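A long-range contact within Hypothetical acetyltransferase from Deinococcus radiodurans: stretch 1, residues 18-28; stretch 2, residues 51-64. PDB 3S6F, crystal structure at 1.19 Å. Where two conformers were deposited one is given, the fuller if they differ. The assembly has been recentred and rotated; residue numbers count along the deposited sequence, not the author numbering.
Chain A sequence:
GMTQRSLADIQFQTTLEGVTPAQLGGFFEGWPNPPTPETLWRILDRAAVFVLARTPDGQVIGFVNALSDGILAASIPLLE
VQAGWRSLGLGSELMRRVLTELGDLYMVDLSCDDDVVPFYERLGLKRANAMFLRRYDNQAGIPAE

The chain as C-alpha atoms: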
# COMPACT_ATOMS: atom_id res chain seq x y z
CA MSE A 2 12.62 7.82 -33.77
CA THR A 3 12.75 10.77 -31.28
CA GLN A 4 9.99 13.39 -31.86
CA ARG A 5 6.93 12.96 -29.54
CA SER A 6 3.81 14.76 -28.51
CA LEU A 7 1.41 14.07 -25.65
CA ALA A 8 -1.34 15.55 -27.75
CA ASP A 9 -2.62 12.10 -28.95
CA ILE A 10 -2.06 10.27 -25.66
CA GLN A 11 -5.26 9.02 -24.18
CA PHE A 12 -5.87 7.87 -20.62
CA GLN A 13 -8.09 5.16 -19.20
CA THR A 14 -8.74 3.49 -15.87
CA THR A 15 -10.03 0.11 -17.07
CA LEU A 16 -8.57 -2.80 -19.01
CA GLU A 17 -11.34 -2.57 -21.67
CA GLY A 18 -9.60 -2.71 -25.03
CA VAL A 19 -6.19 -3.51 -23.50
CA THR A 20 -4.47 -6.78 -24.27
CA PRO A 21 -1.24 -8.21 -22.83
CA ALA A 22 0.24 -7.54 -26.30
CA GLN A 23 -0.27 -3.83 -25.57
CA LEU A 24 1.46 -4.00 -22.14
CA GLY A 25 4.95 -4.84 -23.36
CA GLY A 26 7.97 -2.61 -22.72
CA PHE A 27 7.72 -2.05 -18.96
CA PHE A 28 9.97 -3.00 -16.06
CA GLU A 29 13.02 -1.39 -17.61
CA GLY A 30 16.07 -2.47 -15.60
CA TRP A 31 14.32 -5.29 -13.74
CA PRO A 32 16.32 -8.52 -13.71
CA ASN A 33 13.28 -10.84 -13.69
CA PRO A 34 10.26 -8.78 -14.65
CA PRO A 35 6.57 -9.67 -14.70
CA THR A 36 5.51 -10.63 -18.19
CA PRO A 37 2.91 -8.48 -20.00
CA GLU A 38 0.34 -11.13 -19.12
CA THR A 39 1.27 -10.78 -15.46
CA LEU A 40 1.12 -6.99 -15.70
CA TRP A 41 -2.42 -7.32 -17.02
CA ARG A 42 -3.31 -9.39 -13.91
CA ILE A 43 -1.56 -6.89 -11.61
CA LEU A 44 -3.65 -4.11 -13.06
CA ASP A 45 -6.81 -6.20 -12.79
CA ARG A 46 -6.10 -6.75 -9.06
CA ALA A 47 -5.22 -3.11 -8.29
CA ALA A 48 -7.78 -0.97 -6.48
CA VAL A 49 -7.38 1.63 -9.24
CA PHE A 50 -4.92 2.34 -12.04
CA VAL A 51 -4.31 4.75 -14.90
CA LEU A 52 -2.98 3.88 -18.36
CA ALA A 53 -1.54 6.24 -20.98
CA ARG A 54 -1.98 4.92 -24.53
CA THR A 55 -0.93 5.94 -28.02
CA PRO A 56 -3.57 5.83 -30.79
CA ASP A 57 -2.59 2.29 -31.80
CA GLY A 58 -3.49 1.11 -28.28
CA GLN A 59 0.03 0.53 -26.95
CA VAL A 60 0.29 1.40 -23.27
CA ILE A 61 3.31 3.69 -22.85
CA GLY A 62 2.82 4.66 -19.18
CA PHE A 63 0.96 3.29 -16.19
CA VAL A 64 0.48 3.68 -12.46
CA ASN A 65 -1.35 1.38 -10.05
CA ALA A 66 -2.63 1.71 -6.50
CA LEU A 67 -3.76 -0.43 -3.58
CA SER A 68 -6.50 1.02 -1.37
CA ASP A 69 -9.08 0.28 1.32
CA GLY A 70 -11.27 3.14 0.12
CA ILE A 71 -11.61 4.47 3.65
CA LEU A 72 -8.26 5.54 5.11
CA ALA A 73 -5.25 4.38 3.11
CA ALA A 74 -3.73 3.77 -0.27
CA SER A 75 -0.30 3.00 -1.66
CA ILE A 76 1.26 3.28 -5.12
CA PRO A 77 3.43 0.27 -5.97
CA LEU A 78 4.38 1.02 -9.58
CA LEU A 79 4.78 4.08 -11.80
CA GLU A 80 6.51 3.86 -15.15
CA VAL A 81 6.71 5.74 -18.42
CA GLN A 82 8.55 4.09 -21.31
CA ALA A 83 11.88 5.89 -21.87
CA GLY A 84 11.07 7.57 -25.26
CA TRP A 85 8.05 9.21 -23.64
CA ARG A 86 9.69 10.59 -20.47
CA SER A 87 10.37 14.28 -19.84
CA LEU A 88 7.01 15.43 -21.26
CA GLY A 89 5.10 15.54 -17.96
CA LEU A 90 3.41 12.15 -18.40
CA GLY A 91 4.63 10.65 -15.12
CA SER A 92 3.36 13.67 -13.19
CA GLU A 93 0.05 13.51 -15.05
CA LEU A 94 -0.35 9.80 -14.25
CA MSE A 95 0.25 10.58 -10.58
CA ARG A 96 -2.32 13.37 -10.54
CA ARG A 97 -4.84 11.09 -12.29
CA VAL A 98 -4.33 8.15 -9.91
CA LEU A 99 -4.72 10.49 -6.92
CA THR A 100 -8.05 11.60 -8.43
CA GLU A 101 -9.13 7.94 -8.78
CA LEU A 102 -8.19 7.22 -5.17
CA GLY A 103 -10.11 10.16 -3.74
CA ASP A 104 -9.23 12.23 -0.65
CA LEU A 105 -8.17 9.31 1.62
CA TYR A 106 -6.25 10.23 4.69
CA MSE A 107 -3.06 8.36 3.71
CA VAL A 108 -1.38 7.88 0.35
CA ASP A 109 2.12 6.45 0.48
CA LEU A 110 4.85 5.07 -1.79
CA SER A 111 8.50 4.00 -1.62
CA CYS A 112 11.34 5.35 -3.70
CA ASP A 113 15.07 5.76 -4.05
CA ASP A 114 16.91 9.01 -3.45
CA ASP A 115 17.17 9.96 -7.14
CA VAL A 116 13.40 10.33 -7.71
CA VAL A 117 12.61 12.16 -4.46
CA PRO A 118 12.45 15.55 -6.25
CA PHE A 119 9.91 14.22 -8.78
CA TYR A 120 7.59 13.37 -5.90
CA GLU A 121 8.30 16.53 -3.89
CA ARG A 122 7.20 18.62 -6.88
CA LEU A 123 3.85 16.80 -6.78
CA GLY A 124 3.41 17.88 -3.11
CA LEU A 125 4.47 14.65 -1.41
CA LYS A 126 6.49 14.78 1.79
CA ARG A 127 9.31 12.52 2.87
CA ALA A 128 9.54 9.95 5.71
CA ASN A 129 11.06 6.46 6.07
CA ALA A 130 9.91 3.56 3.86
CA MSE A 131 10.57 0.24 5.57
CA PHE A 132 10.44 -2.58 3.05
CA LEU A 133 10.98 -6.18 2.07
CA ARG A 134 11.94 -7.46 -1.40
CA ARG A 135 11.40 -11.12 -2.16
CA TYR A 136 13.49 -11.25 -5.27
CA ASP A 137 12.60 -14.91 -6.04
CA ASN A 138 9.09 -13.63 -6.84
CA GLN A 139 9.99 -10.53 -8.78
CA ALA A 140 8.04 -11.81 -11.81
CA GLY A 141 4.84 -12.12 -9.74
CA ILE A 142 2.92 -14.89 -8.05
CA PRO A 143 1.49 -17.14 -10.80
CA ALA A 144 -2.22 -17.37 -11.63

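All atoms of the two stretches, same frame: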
# COMPACT_ATOMS: atom_id res chain seq x y z
N GLY A 18 -10.37 -3.04 -23.84
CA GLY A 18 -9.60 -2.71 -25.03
C GLY A 18 -8.10 -2.82 -24.87
O GLY A 18 -7.37 -2.42 -25.78
N VAL A 19 -7.62 -3.35 -23.75
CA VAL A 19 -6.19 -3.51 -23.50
C VAL A 19 -5.85 -4.99 -23.43
O VAL A 19 -6.41 -5.72 -22.61
CB VAL A 19 -5.79 -2.87 -22.17
CG1 VAL A 19 -4.28 -3.06 -21.88
CG2 VAL A 19 -6.16 -1.40 -22.14
N THR A 20 -4.94 -5.42 -24.30
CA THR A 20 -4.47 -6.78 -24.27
C THR A 20 -3.08 -6.86 -23.65
O THR A 20 -2.37 -5.86 -23.59
CB THR A 20 -4.38 -7.32 -25.71
OG1 THR A 20 -3.38 -6.56 -26.41
CG2 THR A 20 -5.74 -7.24 -26.43
N PRO A 21 -2.64 -8.07 -23.27
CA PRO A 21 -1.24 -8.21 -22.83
C PRO A 21 -0.25 -7.78 -23.91
O PRO A 21 0.80 -7.21 -23.60
CB PRO A 21 -1.13 -9.69 -22.46
CG PRO A 21 -2.51 -10.02 -22.04
CD PRO A 21 -3.44 -9.26 -22.95
N ALA A 22 -0.60 -7.98 -25.17
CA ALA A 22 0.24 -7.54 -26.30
C ALA A 22 0.46 -6.05 -26.35
O ALA A 22 1.35 -5.62 -27.06
CB ALA A 22 -0.33 -8.00 -27.65
N GLN A 23 -0.37 -5.27 -25.66
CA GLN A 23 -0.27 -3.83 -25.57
C GLN A 23 0.40 -3.35 -24.28
O GLN A 23 0.58 -2.16 -24.10
CB GLN A 23 -1.64 -3.19 -25.70
CG GLN A 23 -2.20 -3.41 -27.12
CD GLN A 23 -3.63 -3.03 -27.29
OE1 GLN A 23 -4.44 -3.30 -26.42
NE2 GLN A 23 -3.97 -2.46 -28.45
N LEU A 24 0.83 -4.27 -23.43
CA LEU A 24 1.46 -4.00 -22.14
C LEU A 24 2.94 -4.39 -22.13
O LEU A 24 3.54 -4.46 -21.07
CB LEU A 24 0.69 -4.72 -21.01
CG LEU A 24 -0.64 -4.06 -20.65
CD1 LEU A 24 -1.45 -5.02 -19.78
CD2 LEU A 24 -0.46 -2.76 -19.92
N GLY A 25 3.54 -4.62 -23.29
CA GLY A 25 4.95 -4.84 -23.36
C GLY A 25 5.76 -3.57 -23.20
O GLY A 25 5.26 -2.45 -23.40
N GLY A 26 7.03 -3.72 -22.83
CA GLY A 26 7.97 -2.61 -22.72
C GLY A 26 8.18 -1.98 -21.36
O GLY A 26 8.86 -0.96 -21.28
N PHE A 27 7.58 -2.55 -20.32
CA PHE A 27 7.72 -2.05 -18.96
C PHE A 27 8.77 -2.83 -18.20
O PHE A 27 9.39 -3.78 -18.71
CB PHE A 27 6.35 -2.02 -18.29
CG PHE A 27 5.46 -0.99 -18.89
CD1 PHE A 27 5.70 0.36 -18.68
CD2 PHE A 27 4.41 -1.33 -19.72
CE1 PHE A 27 4.93 1.32 -19.27
CE2 PHE A 27 3.61 -0.35 -20.28
CZ PHE A 27 3.89 0.98 -20.06
N PHE A 28 8.99 -2.40 -16.97
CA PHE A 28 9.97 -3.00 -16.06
C PHE A 28 11.37 -2.86 -16.60
O PHE A 28 12.22 -3.75 -16.44
CB PHE A 28 9.61 -4.44 -15.71
CG PHE A 28 8.20 -4.56 -15.19
CD1 PHE A 28 7.89 -4.20 -13.87
CD2 PHE A 28 7.20 -5.08 -16.00
CE1 PHE A 28 6.63 -4.31 -13.38
CE2 PHE A 28 5.93 -5.21 -15.49
CZ PHE A 28 5.66 -4.82 -14.19
N VAL A 51 -4.17 3.88 -13.74
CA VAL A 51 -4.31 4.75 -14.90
C VAL A 51 -3.31 4.31 -15.97
O VAL A 51 -2.16 4.06 -15.63
CB VAL A 51 -4.10 6.25 -14.57
CG1 VAL A 51 -4.46 7.14 -15.77
CG2 VAL A 51 -4.91 6.68 -13.34
N LEU A 52 -3.78 4.19 -17.20
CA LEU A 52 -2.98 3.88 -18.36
C LEU A 52 -2.93 5.06 -19.31
O LEU A 52 -3.95 5.71 -19.53
CB LEU A 52 -3.59 2.69 -19.15
CG LEU A 52 -3.96 1.46 -18.33
CD1 LEU A 52 -4.54 0.36 -19.22
CD2 LEU A 52 -2.75 0.92 -17.55
N ALA A 53 -1.77 5.27 -19.91
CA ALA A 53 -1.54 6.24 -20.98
C ALA A 53 -1.25 5.46 -22.24
O ALA A 53 -0.36 4.61 -22.23
CB ALA A 53 -0.37 7.15 -20.63
N ARG A 54 -2.03 5.71 -23.30
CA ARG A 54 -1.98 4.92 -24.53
C ARG A 54 -1.78 5.82 -25.74
O ARG A 54 -2.37 6.89 -25.84
CB ARG A 54 -3.29 4.14 -24.71
CG ARG A 54 -3.59 3.22 -23.53
CD ARG A 54 -4.87 2.43 -23.73
NE ARG A 54 -4.73 1.37 -24.70
CZ ARG A 54 -5.71 0.61 -25.14
NH1 ARG A 54 -6.95 0.86 -24.82
NH2 ARG A 54 -5.42 -0.38 -25.95
N THR A 55 -1.00 5.33 -26.69
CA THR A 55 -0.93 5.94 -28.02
C THR A 55 -2.16 5.49 -28.83
O THR A 55 -2.88 4.58 -28.45
CB THR A 55 0.40 5.57 -28.71
OG1 THR A 55 0.62 4.16 -28.58
CG2 THR A 55 1.54 6.32 -28.12
N PRO A 56 -2.38 6.13 -30.01
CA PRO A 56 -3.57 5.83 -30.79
C PRO A 56 -3.69 4.38 -31.23
O PRO A 56 -4.83 3.88 -31.36
CB PRO A 56 -3.48 6.81 -31.97
CG PRO A 56 -2.69 7.95 -31.47
CD PRO A 56 -1.72 7.36 -30.46
N ASP A 57 -2.57 3.69 -31.43
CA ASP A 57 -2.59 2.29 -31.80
C ASP A 57 -2.93 1.35 -30.64
O ASP A 57 -3.05 0.14 -30.85
CB ASP A 57 -1.28 1.84 -32.45
CG ASP A 57 -0.06 1.90 -31.51
OD1 ASP A 57 -0.22 2.27 -30.31
OD2 ASP A 57 1.05 1.52 -31.97
N GLY A 58 -3.11 1.88 -29.42
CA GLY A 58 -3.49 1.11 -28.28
C GLY A 58 -2.34 0.65 -27.40
O GLY A 58 -2.60 0.13 -26.31
N GLN A 59 -1.09 0.85 -27.83
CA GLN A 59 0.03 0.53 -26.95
C GLN A 59 -0.05 1.35 -25.69
O GLN A 59 -0.26 2.56 -25.74
CB GLN A 59 1.36 0.83 -27.63
CG GLN A 59 2.65 0.68 -26.77
CD GLN A 59 2.96 -0.74 -26.33
OE1 GLN A 59 2.89 -1.67 -27.16
NE2 GLN A 59 3.36 -0.92 -25.02
N VAL A 60 0.18 0.71 -24.54
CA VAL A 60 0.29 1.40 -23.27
C VAL A 60 1.74 1.89 -23.12
O VAL A 60 2.67 1.08 -23.15
CB VAL A 60 -0.11 0.49 -22.09
CG1 VAL A 60 0.07 1.24 -20.75
CG2 VAL A 60 -1.58 0.01 -22.27
N ILE A 61 1.96 3.19 -22.98
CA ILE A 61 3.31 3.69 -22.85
C ILE A 61 3.60 4.26 -21.46
O ILE A 61 4.74 4.59 -21.16
CB ILE A 61 3.76 4.63 -24.00
CG1 ILE A 61 2.84 5.84 -24.09
CG2 ILE A 61 3.81 3.87 -25.35
CD1 ILE A 61 2.95 6.87 -22.95
N GLY A 62 2.59 4.30 -20.58
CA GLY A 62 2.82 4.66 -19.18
C GLY A 62 1.72 4.08 -18.36
O GLY A 62 0.58 3.96 -18.84
N PHE A 63 2.01 3.77 -17.09
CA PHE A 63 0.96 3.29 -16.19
C PHE A 63 1.34 3.63 -14.78
O PHE A 63 2.50 3.86 -14.44
CB PHE A 63 0.67 1.78 -16.33
CG PHE A 63 1.69 0.89 -15.66
CD1 PHE A 63 2.87 0.57 -16.26
CD2 PHE A 63 1.44 0.43 -14.38
CE1 PHE A 63 3.80 -0.20 -15.61
CE2 PHE A 63 2.36 -0.38 -13.75
CZ PHE A 63 3.54 -0.67 -14.35
N VAL A 64 0.33 3.59 -13.92
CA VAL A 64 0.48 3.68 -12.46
C VAL A 64 -0.62 2.83 -11.86
O VAL A 64 -1.76 2.81 -12.37
CB VAL A 64 0.40 5.13 -11.98
CG1 VAL A 64 -0.92 5.81 -12.35
CG2 VAL A 64 0.70 5.27 -10.51
O HOH W 1 3.45 -4.06 -26.23
O HOH W 2 -1.67 -2.21 -30.37

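Stretch 2 is a β-hairpin, its strands 51–54 and 60–64 joined through a type I turn from T55 to G58, and the irregular stretch 1 packs along it, burying 604 Å² in total. On the first strand, L52 points toward stretch 1 and meets V19 (CD1 to V19 CG2, 3.8 Å). R54 starts sideways, but its side chain, bent at chi3 (73°, p), brings the guanidinium across: NH2 donates to G18 O (2.8 Å), while NE and NH2 both hold G58 O (2.9 Å each), so one guanidinium ties the turn to stretch 1. V19 CG2 covers a face of this group, 3.6 Å from R54 NH1. Beyond it, a water links D57 O to Q23 NE2. G58 has a positive phi suited to glycine, and a CB here would clash with Q23 NE2. The CA-to-CB bond of Q59 points away, yet its side chain folds back, NE2 bonding V60 O (2.8 Å) and, weakly, G25 O (2.9 Å); a second water joins Q59 OE1 to A22 O. V60 supplies the direct backbone link, its N donating to Q23 O (2.9 Å), and its branched side chain fills the space between V19, L24 and F27. The F27 ring lies with its edge near I61 C and G62 N. Finally, F63 directs its ring edge at the F27 face, with centroids 4.9 Å apart and planes at 87°, closing the apolar end.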